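PDB 3LUB: putative creatinine amidohydrolase from Bacteroides fragilis, which probably hydrolyses carbon-nitrogen bonds in linear amides, as a zinc-binding member of the creatininase superfamily. Local coordinates for residues E32-L38 against H163-T169; Y92-Q96 against N123-M128; R112-S118 against D138-A144; V171-Y175 against R231-P235. One frame throughout, in Å; residues are numbered along the deposited sequence.

Interaction 1. Residues E32-L38 against H163-T169; sequences EPHNLHL and HAGESET. With ZN (zinc ion), chain B; ZN (zinc ion), chain C.
His34 and His163 meet at the edge of a two-zinc site, with CE1 of His163 set over one face of the His34 ring, 3.2 Å from His34 NE2. The two side chains cross at about a right angle and their ring planes are inclined by 42°. The His34 ring is fixed at both nitrogens: ND1 donates to the carbonyl oxygen of Glu32, and NE2 binds one zinc at 2.2 Å. Glu168, extended beyond CG, brings its carboxylate to the same metal through OE2 at 1.9 Å, while OE1 accepts the backbone N-H of Ala164 and lies at the edge of the His34 ring. Glu32 holds the second zinc through OE1; its OE2 is taken by Gln81. Asp43 bridges the two zincs and His120 binds the one held by Glu32. CG of His163 stands opposite its own backbone N (chi1 179°), and NE2 then gives a straight bond of 2.9 Å to the Pro33 carbonyl oxygen, in the carbonyl plane and on a lone pair. Farther along, His37 NE2 donates to Thr169 OG1 at 2.9 Å, and that hydroxyl in turn donates a hydrogen bond to Gly165 O. The methyl of Ala164 packs on the His34 carbonyl carbon. With NE2 committed to Pro33, ND1 of His163 faces the water that joins both zincs, so the second shell probably helps to orient this metal-bound water.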
# COMPACT_ATOMS: atom_id res chain seq x y z
N GLU F 32 -11.62 6.22 23.08
CA GLU F 32 -12.67 5.23 23.26
C GLU F 32 -13.52 5.57 24.47
O GLU F 32 -12.99 5.75 25.56
CB GLU F 32 -12.05 3.85 23.48
CG GLU F 32 -13.04 2.69 23.51
CD GLU F 32 -12.43 1.38 23.94
OE1 GLU F 32 -11.42 1.42 24.69
OE2 GLU F 32 -12.96 0.30 23.57
N PRO F 33 -14.84 5.64 24.29
CA PRO F 33 -15.72 5.82 25.44
C PRO F 33 -15.57 4.65 26.45
O PRO F 33 -15.43 3.50 26.05
CB PRO F 33 -17.12 5.82 24.83
CG PRO F 33 -16.94 6.00 23.36
CD PRO F 33 -15.58 5.54 23.03
N HIS F 34 -15.58 5.01 27.74
CA HIS F 34 -15.42 4.09 28.85
C HIS F 34 -16.57 4.24 29.83
O HIS F 34 -16.45 4.97 30.81
CB HIS F 34 -14.11 4.40 29.55
CG HIS F 34 -12.95 3.72 28.91
ND1 HIS F 34 -12.46 4.08 27.67
CD2 HIS F 34 -12.23 2.64 29.31
CE1 HIS F 34 -11.45 3.29 27.36
NE2 HIS F 34 -11.30 2.40 28.33
N ASN F 35 -17.68 3.56 29.57
CA ASN F 35 -18.91 3.82 30.32
C ASN F 35 -19.19 5.33 30.21
O ASN F 35 -18.73 5.97 29.27
CB ASN F 35 -18.71 3.35 31.76
CG ASN F 35 -20.01 3.13 32.52
OD1 ASN F 35 -20.85 4.03 32.58
ND2 ASN F 35 -20.14 1.97 33.15
N LEU F 36 -19.88 5.92 31.18
CA LEU F 36 -20.15 7.34 31.15
C LEU F 36 -19.17 8.13 31.94
O LEU F 36 -19.12 9.34 31.83
CB LEU F 36 -21.58 7.62 31.67
CG LEU F 36 -22.76 6.89 30.98
CD1 LEU F 36 -24.02 7.05 31.83
CD2 LEU F 36 -22.99 7.41 29.56
N HIS F 37 -18.34 7.47 32.74
CA HIS F 37 -17.62 8.16 33.82
C HIS F 37 -16.10 8.23 33.66
O HIS F 37 -15.46 9.07 34.31
CB HIS F 37 -17.94 7.50 35.16
CG HIS F 37 -17.42 6.10 35.28
ND1 HIS F 37 -17.74 5.12 34.37
CD2 HIS F 37 -16.61 5.53 36.19
CE1 HIS F 37 -17.12 4.00 34.71
NE2 HIS F 37 -16.43 4.23 35.81
N LEU F 38 -15.52 7.40 32.80
CA LEU F 38 -14.07 7.42 32.64
C LEU F 38 -13.67 8.20 31.39
O LEU F 38 -14.46 8.30 30.44
CB LEU F 38 -13.51 6.01 32.58
CG LEU F 38 -13.43 5.25 33.90
CD1 LEU F 38 -13.28 3.74 33.56
CD2 LEU F 38 -12.30 5.82 34.76
N HIS F 163 -14.44 -3.85 30.48
CA HIS F 163 -14.20 -2.53 29.92
C HIS F 163 -14.82 -1.44 30.79
O HIS F 163 -16.03 -1.42 30.99
CB HIS F 163 -14.76 -2.46 28.50
CG HIS F 163 -14.59 -1.13 27.86
ND1 HIS F 163 -13.36 -0.64 27.48
CD2 HIS F 163 -15.49 -0.18 27.54
CE1 HIS F 163 -13.51 0.56 26.95
NE2 HIS F 163 -14.79 0.86 26.97
N ALA F 164 -13.98 -0.52 31.29
CA ALA F 164 -14.47 0.60 32.11
C ALA F 164 -15.15 0.08 33.39
O ALA F 164 -16.08 0.69 33.90
CB ALA F 164 -15.45 1.48 31.31
N GLY F 165 -14.68 -1.05 33.89
CA GLY F 165 -15.31 -1.74 34.99
C GLY F 165 -14.63 -1.37 36.27
O GLY F 165 -14.09 -0.28 36.39
N GLU F 166 -14.62 -2.29 37.23
CA GLU F 166 -14.15 -1.98 38.56
C GLU F 166 -12.68 -1.74 38.57
O GLU F 166 -12.23 -0.81 39.21
CB GLU F 166 -14.54 -3.08 39.57
CG GLU F 166 -14.38 -2.65 41.04
CD GLU F 166 -14.75 -3.75 42.02
OE1 GLU F 166 -15.81 -4.38 41.83
OE2 GLU F 166 -13.99 -3.98 42.97
N SER F 167 -11.93 -2.58 37.88
CA SER F 167 -10.49 -2.49 37.86
C SER F 167 -9.96 -1.22 37.17
O SER F 167 -9.05 -0.55 37.70
CB SER F 167 -9.91 -3.73 37.16
OG SER F 167 -10.55 -3.95 35.91
N GLU F 168 -10.45 -0.94 35.96
CA GLU F 168 -10.02 0.26 35.25
C GLU F 168 -10.44 1.51 36.03
O GLU F 168 -9.70 2.50 36.08
CB GLU F 168 -10.58 0.33 33.83
CG GLU F 168 -9.63 -0.17 32.75
CD GLU F 168 -10.07 0.14 31.33
OE1 GLU F 168 -11.29 0.17 31.06
OE2 GLU F 168 -9.17 0.29 30.45
N THR F 169 -11.65 1.49 36.59
CA THR F 169 -12.12 2.65 37.37
C THR F 169 -11.26 2.85 38.61
O THR F 169 -10.89 3.97 38.90
CB THR F 169 -13.59 2.54 37.78
OG1 THR F 169 -14.39 2.33 36.61
CG2 THR F 169 -14.02 3.82 38.43
ZN ZN B . -9.91 0.78 28.78
ZN ZN C . -10.09 -0.21 25.48
O HOH W 1 -18.45 -0.21 32.77
O HOH W 2 -10.52 -0.95 27.79

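Interaction 2. Residues Y92-Q96 against N123-M128; sequences YATQQ and NNFKGM
The Tyr92 ring lies against selenomethionine Met128, which reaches it from the opposite direction. Met128 CB lies near Tyr92 OH, and CG comes to 3.4 Å from that hydroxyl oxygen while also touching CE1 of the ring and CB of Gln96. SE rests by the helix backbone, 3.8 Å from Gln96 CA, and sits obliquely to the Tyr92 ring in a Met-aromatic contact. A bend at the last torsion (chi3 -146°) then carries the CE methyl over the ring face, 3.6 Å from its centroid and 15° off the normal, a CH-pi contact; CE also touches CB of Gln95. The backbone N of Met128 donates a weak, bent bond to Tyr92 OH, and CA of Gly127 packs against the same oxygen. Beside this apolar patch, Gln95 NE2 donates to Asn123 OD1 at 3.2 Å, coming from above the carbonyl plane, and also serves Phe74 O, while Asn123 ND2 is held by Gly29 O. One water donates to Gln95 OE1 and accepts from Asn124 N. Tyr92 of a neighbouring subunit stacks on this ring. Soft, polarisable contacts thus seat the tyrosine of helix 92-108 against the start of helix 126-135, while amides and a water tie down the loop after zinc ligand His120.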
# COMPACT_ATOMS: atom_id res chain seq x y z
N TYR F 92 -5.44 -1.90 11.28
CA TYR F 92 -4.19 -2.58 11.61
C TYR F 92 -3.02 -2.03 10.79
O TYR F 92 -1.93 -1.91 11.29
CB TYR F 92 -4.34 -4.10 11.37
CG TYR F 92 -3.20 -4.97 11.93
CD1 TYR F 92 -1.95 -5.08 11.26
CD2 TYR F 92 -3.36 -5.67 13.11
CE1 TYR F 92 -0.90 -5.86 11.79
CE2 TYR F 92 -2.33 -6.48 13.62
CZ TYR F 92 -1.12 -6.56 12.95
OH TYR F 92 -0.14 -7.34 13.49
N ALA F 93 -3.24 -1.75 9.50
CA ALA F 93 -2.17 -1.25 8.62
C ALA F 93 -1.68 0.12 9.05
O ALA F 93 -0.50 0.46 8.92
CB ALA F 93 -2.65 -1.22 7.14
N THR F 94 -2.59 0.91 9.58
CA THR F 94 -2.28 2.25 10.05
C THR F 94 -1.40 2.12 11.28
O THR F 94 -0.42 2.84 11.40
CB THR F 94 -3.56 3.04 10.40
OG1 THR F 94 -4.39 3.14 9.25
CG2 THR F 94 -3.21 4.45 10.94
N GLN F 95 -1.79 1.23 12.20
CA GLN F 95 -1.00 0.95 13.41
C GLN F 95 0.37 0.46 13.03
O GLN F 95 1.36 0.86 13.59
CB GLN F 95 -1.69 -0.06 14.32
CG GLN F 95 -2.99 0.43 14.94
CD GLN F 95 -3.62 -0.57 15.89
OE1 GLN F 95 -3.78 -1.75 15.56
NE2 GLN F 95 -4.01 -0.11 17.05
N GLN F 96 0.43 -0.43 12.06
CA GLN F 96 1.70 -1.00 11.67
C GLN F 96 2.60 0.08 11.08
O GLN F 96 3.78 0.10 11.32
CB GLN F 96 1.48 -2.15 10.70
CG GLN F 96 2.75 -2.80 10.20
CD GLN F 96 2.49 -3.99 9.29
OE1 GLN F 96 1.84 -4.97 9.68
NE2 GLN F 96 3.02 -3.92 8.07
N ASN F 123 -6.06 -3.97 20.79
CA ASN F 123 -4.77 -3.92 20.12
C ASN F 123 -4.05 -5.28 20.15
O ASN F 123 -4.00 -5.96 21.17
CB ASN F 123 -3.86 -2.84 20.73
CG ASN F 123 -4.45 -1.44 20.67
OD1 ASN F 123 -5.26 -1.12 19.77
ND2 ASN F 123 -4.02 -0.58 21.61
N ASN F 124 -3.50 -5.65 19.00
CA ASN F 124 -2.77 -6.91 18.81
C ASN F 124 -1.51 -6.60 18.00
O ASN F 124 -1.61 -6.05 16.92
CB ASN F 124 -3.67 -7.91 18.07
CG ASN F 124 -4.85 -8.40 18.92
OD1 ASN F 124 -4.65 -9.04 19.95
ND2 ASN F 124 -6.09 -8.09 18.49
N PHE F 125 -0.35 -6.92 18.56
CA PHE F 125 0.93 -6.53 18.01
C PHE F 125 1.82 -7.68 17.56
O PHE F 125 2.93 -7.43 17.11
CB PHE F 125 1.71 -5.70 19.05
CG PHE F 125 1.02 -4.43 19.44
CD1 PHE F 125 1.03 -3.35 18.57
CD2 PHE F 125 0.32 -4.34 20.63
CE1 PHE F 125 0.33 -2.16 18.89
CE2 PHE F 125 -0.38 -3.16 20.95
CZ PHE F 125 -0.36 -2.08 20.07
N LYS F 126 1.36 -8.93 17.69
CA LYS F 126 2.22 -10.07 17.39
C LYS F 126 2.64 -10.13 15.94
O LYS F 126 3.80 -10.40 15.64
CB LYS F 126 1.56 -11.40 17.81
CG LYS F 126 1.39 -11.59 19.31
CD LYS F 126 0.76 -12.92 19.63
CE LYS F 126 0.68 -13.18 21.12
NZ LYS F 126 0.34 -14.61 21.30
N GLY F 127 1.71 -9.92 15.02
CA GLY F 127 2.04 -9.87 13.58
C GLY F 127 3.04 -8.76 13.20
O GLY F 127 3.98 -9.00 12.45
N MSE F 128 2.85 -7.55 13.74
CA MSE F 128 3.74 -6.44 13.45
C MSE F 128 5.16 -6.74 13.94
O MSE F 128 6.13 -6.40 13.28
CB MSE F 128 3.29 -5.19 14.17
CG MSE F 128 1.95 -4.68 13.78
SE MSE F 128 1.39 -3.10 14.77
CE MSE F 128 -0.43 -3.62 14.74
O HOH W 3 -3.93 -4.09 16.44

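Interaction 3. Residues R112-S118 against D138-A144; sequences RKLLILS and DFLIAAA
Strands 113-118 and 140-144 run parallel, with axes 4.6 Å apart at their closest and inclined by 17°, and are joined by six backbone hydrogen bonds from Leu140 N to Arg112 O through to Ser118 N to Ala144 O. The carbonyl groups of Arg112, Leu114 and Ile116 accept on one strand, and those of Leu140, Ala142 and Ala144 on the other. CA-H...O contacts accompany the ladder, among them Lys113 CA to Leu140 O at 3.3 Å.

On the face bearing Leu114, Ile116, Ile141 and Ala143, CD1 of Ile116 reaches CG2 of Ile141 at 3.8 Å, and CD2 of Leu114 lies beside the same methyl, the Leu114 and Ile141 side chains lying side by side and pointing the same way. Helix 92-108 covers this face through Val103 and Leu99. The other face carries Leu115, Leu117, Ala142 and Ala144. Here CG of Leu115 turns opposite its backbone N (chi1 176°), which brings CD1 to 3.5 Å from CB of Ala142; helix 226-249 packs on the leucines, and Val205 of a neighbouring subunit rests on Ala142. At the start of the pair, the Phe139 ring lies over CA of Arg112 in a CH-pi contact, 4.2 Å from CA to the centroid, and its edge meets CB of Leu114. Arg112 NE and Asp138 OD2 form a long salt bridge of 3.5 Å, both side chains also bonding to His107.

Strand 113-118, helix 126-135 and strand 140-145 make a classic beta-alpha-beta crossover within the parallel sheet, layered between helices in an alpha/beta/alpha sandwich.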
# COMPACT_ATOMS: atom_id res chain seq x y z
N ARG F 112 17.83 -0.47 20.78
CA ARG F 112 17.65 -1.84 20.35
C ARG F 112 16.67 -2.64 21.15
O ARG F 112 16.57 -3.82 20.91
CB ARG F 112 19.00 -2.57 20.39
CG ARG F 112 20.06 -1.95 19.52
CD ARG F 112 19.68 -2.07 18.03
NE ARG F 112 20.71 -1.58 17.12
CZ ARG F 112 20.77 -0.35 16.64
NH1 ARG F 112 19.89 0.57 16.99
NH2 ARG F 112 21.74 -0.01 15.81
N LYS F 113 15.96 -2.05 22.10
CA LYS F 113 15.02 -2.77 22.93
C LYS F 113 13.79 -1.90 23.20
O LYS F 113 13.92 -0.74 23.68
CB LYS F 113 15.67 -3.12 24.26
CG LYS F 113 16.87 -4.00 24.10
CD LYS F 113 17.54 -4.26 25.41
CE LYS F 113 18.62 -5.33 25.24
NZ LYS F 113 19.55 -5.28 26.42
N LEU F 114 12.61 -2.46 22.91
CA LEU F 114 11.37 -1.72 23.05
C LEU F 114 10.32 -2.61 23.64
O LEU F 114 10.17 -3.76 23.23
CB LEU F 114 10.90 -1.22 21.65
CG LEU F 114 9.53 -0.56 21.48
CD1 LEU F 114 9.43 0.83 22.16
CD2 LEU F 114 9.16 -0.44 19.98
N LEU F 115 9.57 -2.10 24.62
CA LEU F 115 8.37 -2.75 25.10
C LEU F 115 7.18 -1.91 24.73
O LEU F 115 7.14 -0.73 25.07
CB LEU F 115 8.39 -2.94 26.61
CG LEU F 115 7.09 -3.54 27.18
CD1 LEU F 115 7.03 -5.01 26.82
CD2 LEU F 115 6.93 -3.30 28.65
N ILE F 116 6.21 -2.53 24.06
CA ILE F 116 4.90 -1.93 23.83
C ILE F 116 3.99 -2.30 25.00
O ILE F 116 3.71 -3.47 25.20
CB ILE F 116 4.23 -2.39 22.49
CG1 ILE F 116 5.17 -2.13 21.29
CG2 ILE F 116 2.91 -1.67 22.31
CD1 ILE F 116 4.84 -2.92 20.02
N LEU F 117 3.59 -1.30 25.80
CA LEU F 117 2.70 -1.53 26.93
C LEU F 117 1.29 -1.03 26.56
O LEU F 117 1.02 0.18 26.56
CB LEU F 117 3.22 -0.84 28.20
CG LEU F 117 2.47 -1.14 29.52
CD1 LEU F 117 2.46 -2.64 29.85
CD2 LEU F 117 3.06 -0.34 30.67
N SER F 118 0.42 -1.97 26.23
CA SER F 118 -0.90 -1.62 25.75
C SER F 118 -1.89 -1.44 26.90
O SER F 118 -1.88 -2.15 27.88
CB SER F 118 -1.44 -2.66 24.74
OG SER F 118 -2.67 -2.22 24.16
N ASP F 138 18.27 -7.02 14.83
CA ASP F 138 18.99 -6.61 16.03
C ASP F 138 18.15 -5.80 17.05
O ASP F 138 18.67 -5.34 18.07
CB ASP F 138 20.28 -5.83 15.64
CG ASP F 138 20.01 -4.60 14.74
OD1 ASP F 138 18.87 -4.37 14.23
OD2 ASP F 138 21.00 -3.86 14.50
N PHE F 139 16.84 -5.65 16.78
CA PHE F 139 15.96 -4.78 17.57
C PHE F 139 14.91 -5.65 18.27
O PHE F 139 14.10 -6.27 17.64
CB PHE F 139 15.31 -3.74 16.65
CG PHE F 139 14.73 -2.54 17.37
CD1 PHE F 139 13.56 -2.64 18.08
CD2 PHE F 139 15.34 -1.31 17.28
CE1 PHE F 139 13.04 -1.54 18.73
CE2 PHE F 139 14.81 -0.20 17.93
CZ PHE F 139 13.67 -0.32 18.65
N LEU F 140 14.97 -5.70 19.59
CA LEU F 140 14.06 -6.51 20.38
C LEU F 140 12.78 -5.73 20.68
O LEU F 140 12.85 -4.68 21.29
CB LEU F 140 14.75 -6.88 21.68
CG LEU F 140 14.00 -7.79 22.65
CD1 LEU F 140 13.69 -9.12 21.99
CD2 LEU F 140 14.81 -7.98 23.95
N ILE F 141 11.62 -6.26 20.28
CA ILE F 141 10.33 -5.68 20.60
C ILE F 141 9.47 -6.70 21.35
O ILE F 141 9.15 -7.76 20.81
CB ILE F 141 9.56 -5.24 19.32
CG1 ILE F 141 10.45 -4.42 18.39
CG2 ILE F 141 8.29 -4.45 19.67
CD1 ILE F 141 9.73 -3.95 17.15
N ALA F 142 9.11 -6.36 22.61
CA ALA F 142 8.15 -7.14 23.40
C ALA F 142 6.80 -6.41 23.45
O ALA F 142 6.74 -5.22 23.18
CB ALA F 142 8.68 -7.38 24.82
N ALA F 143 5.72 -7.15 23.76
CA ALA F 143 4.40 -6.54 23.95
C ALA F 143 3.71 -7.13 25.16
O ALA F 143 3.78 -8.35 25.41
CB ALA F 143 3.50 -6.71 22.69
N ALA F 144 3.00 -6.27 25.89
CA ALA F 144 2.15 -6.71 27.03
C ALA F 144 0.97 -5.79 27.16
O ALA F 144 1.11 -4.61 26.89
CB ALA F 144 2.94 -6.66 28.32

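Interaction 4. Residues V171-Y175 against R231-P235; sequences VMMHY and RYVKP
Val171 and Val233 make the central apolar contact, with CG1 of Val171 only 3.5 Å from CG1 of Val233, tighter than usual for two methyls. CG2 of Val171 also lies against this methyl, so that CG1 of Val233 is met by both branches of Val171. The first torsions account for the fit: CG1 of Val171 stands opposite its backbone N (chi1 179°), whereas CG1 of Val233 stands opposite its carbonyl carbon, leaving CG2 of Val233 to turn toward the aromatic residues of the other helix.

Contacts of methyls with the aromatic side chains form the second group. CG2 of Val233 lies 3.9 Å from CD2 of His174 and 3.7 Å from OH of Tyr175, while CG1 of Val233 approaches CE2 of Tyr175 obliquely. The Tyr175 side chain comes to Val233 from the opposite direction, and CD2 of its chain neighbour His174 lies over the centre of its ring. On the other flank, CG2 of Val171 meets the edge of the Tyr232 ring, in its plane, 4.0 Å from CD2.

The two segments belong to helices 166-175 and 226-249 of the creatininase fold, and the axes of the two segments come within 10.5 Å of each other at an angle of 87°. At that separation side chains alone touch, and Val233 touches both Val171 and Tyr175. The first of these helices carries the zinc ligand Glu168 one turn before Val171.

No hydrogen bond crosses the contact. The two tyrosine hydroxyls are bonded to other parts of the chain, Tyr175 OH to Glu53 and Tyr232 OH to the carbonyl oxygen of Val150, and the Tyr232 ring also meets Phe156 edge-to-face.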
# COMPACT_ATOMS: atom_id res chain seq x y z
N VAL F 171 -8.13 1.95 39.18
CA VAL F 171 -6.77 2.37 38.86
C VAL F 171 -6.78 3.85 38.41
O VAL F 171 -5.89 4.59 38.75
CB VAL F 171 -6.11 1.46 37.82
CG1 VAL F 171 -4.67 1.94 37.50
CG2 VAL F 171 -6.12 -0.04 38.31
N MSE F 172 -7.83 4.29 37.71
CA MSE F 172 -7.98 5.72 37.36
C MSE F 172 -8.18 6.54 38.63
O MSE F 172 -7.62 7.61 38.77
CB MSE F 172 -9.16 5.96 36.42
CG MSE F 172 -9.24 7.38 35.88
SE MSE F 172 -7.61 7.93 34.85
CE MSE F 172 -7.75 6.80 33.22
N MSE F 173 -9.00 6.05 39.57
CA MSE F 173 -9.25 6.77 40.81
C MSE F 173 -7.97 6.97 41.58
O MSE F 173 -7.79 8.02 42.22
CB MSE F 173 -10.30 6.07 41.66
CG MSE F 173 -11.72 6.24 41.15
SE MSE F 173 -12.97 5.04 42.07
CE MSE F 173 -13.38 6.10 43.80
N HIS F 174 -7.09 5.99 41.51
CA HIS F 174 -5.78 6.08 42.15
C HIS F 174 -4.87 7.10 41.49
O HIS F 174 -4.40 8.03 42.13
CB HIS F 174 -5.13 4.71 42.17
CG HIS F 174 -3.69 4.71 42.54
ND1 HIS F 174 -3.24 5.15 43.77
CD2 HIS F 174 -2.60 4.27 41.88
CE1 HIS F 174 -1.92 5.01 43.83
NE2 HIS F 174 -1.51 4.47 42.69
N TYR F 175 -4.66 6.95 40.20
CA TYR F 175 -3.73 7.80 39.47
C TYR F 175 -4.29 9.18 39.16
O TYR F 175 -3.56 10.13 39.25
CB TYR F 175 -3.31 7.14 38.15
CG TYR F 175 -2.23 6.09 38.29
CD1 TYR F 175 -0.99 6.40 38.86
CD2 TYR F 175 -2.44 4.80 37.86
CE1 TYR F 175 -0.01 5.43 38.98
CE2 TYR F 175 -1.47 3.84 37.97
CZ TYR F 175 -0.25 4.16 38.52
OH TYR F 175 0.69 3.18 38.62
N ARG F 231 -3.49 -0.89 45.26
CA ARG F 231 -2.98 -2.21 45.62
C ARG F 231 -2.71 -3.14 44.43
O ARG F 231 -1.73 -3.89 44.43
CB ARG F 231 -3.93 -2.87 46.62
CG ARG F 231 -3.99 -2.06 47.88
CD ARG F 231 -4.64 -2.76 49.00
NE ARG F 231 -4.52 -1.95 50.20
CZ ARG F 231 -5.08 -2.24 51.37
NH1 ARG F 231 -5.82 -3.35 51.53
NH2 ARG F 231 -4.91 -1.41 52.39
N TYR F 232 -3.59 -3.11 43.46
CA TYR F 232 -3.43 -3.84 42.22
C TYR F 232 -2.21 -3.38 41.43
O TYR F 232 -1.52 -4.22 40.87
CB TYR F 232 -4.68 -3.69 41.37
CG TYR F 232 -4.74 -4.48 40.06
CD1 TYR F 232 -4.37 -5.83 39.99
CD2 TYR F 232 -5.24 -3.88 38.91
CE1 TYR F 232 -4.46 -6.53 38.81
CE2 TYR F 232 -5.34 -4.58 37.73
CZ TYR F 232 -4.94 -5.90 37.68
OH TYR F 232 -5.04 -6.56 36.48
N VAL F 233 -1.94 -2.07 41.36
CA VAL F 233 -0.83 -1.62 40.50
C VAL F 233 0.51 -1.90 41.12
O VAL F 233 1.49 -2.08 40.38
CB VAL F 233 -0.93 -0.13 40.00
CG1 VAL F 233 -2.26 0.09 39.22
CG2 VAL F 233 -0.73 0.90 41.12
N LYS F 234 0.58 -2.00 42.45
CA LYS F 234 1.86 -2.29 43.11
C LYS F 234 2.59 -3.50 42.51
O LYS F 234 3.73 -3.36 42.06
CB LYS F 234 1.72 -2.42 44.64
CG LYS F 234 3.05 -2.16 45.36
CD LYS F 234 3.02 -2.63 46.84
CE LYS F 234 4.39 -2.45 47.50
NZ LYS F 234 4.38 -2.78 48.96
N PRO F 235 1.94 -4.69 42.49
CA PRO F 235 2.62 -5.83 41.85
C PRO F 235 2.89 -5.70 40.32
O PRO F 235 3.91 -6.22 39.82
CB PRO F 235 1.65 -7.00 42.13
CG PRO F 235 0.33 -6.35 42.33
CD PRO F 235 0.63 -5.08 43.03

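From the N terminus, the loop after strand 23-28 supplies the first half of interaction 1, which closes much later, at the start of helix 166-175. Interactions 2 and 3 are both nested inside that long loop. They cross each other: helix 92-108 opens interaction 2, strand 113-118 opens interaction 3, residues 123-128 close the former and strand 140-145 the latter. The two touch where Phe125 packs on Ile116 and Ala143, joining sheet and helices near a neighbouring subunit. Interaction 4 follows in series, sharing helix 166-175 with interaction 1, where Leu38 touches Met172, and ties the zinc-site side to helix 226-249.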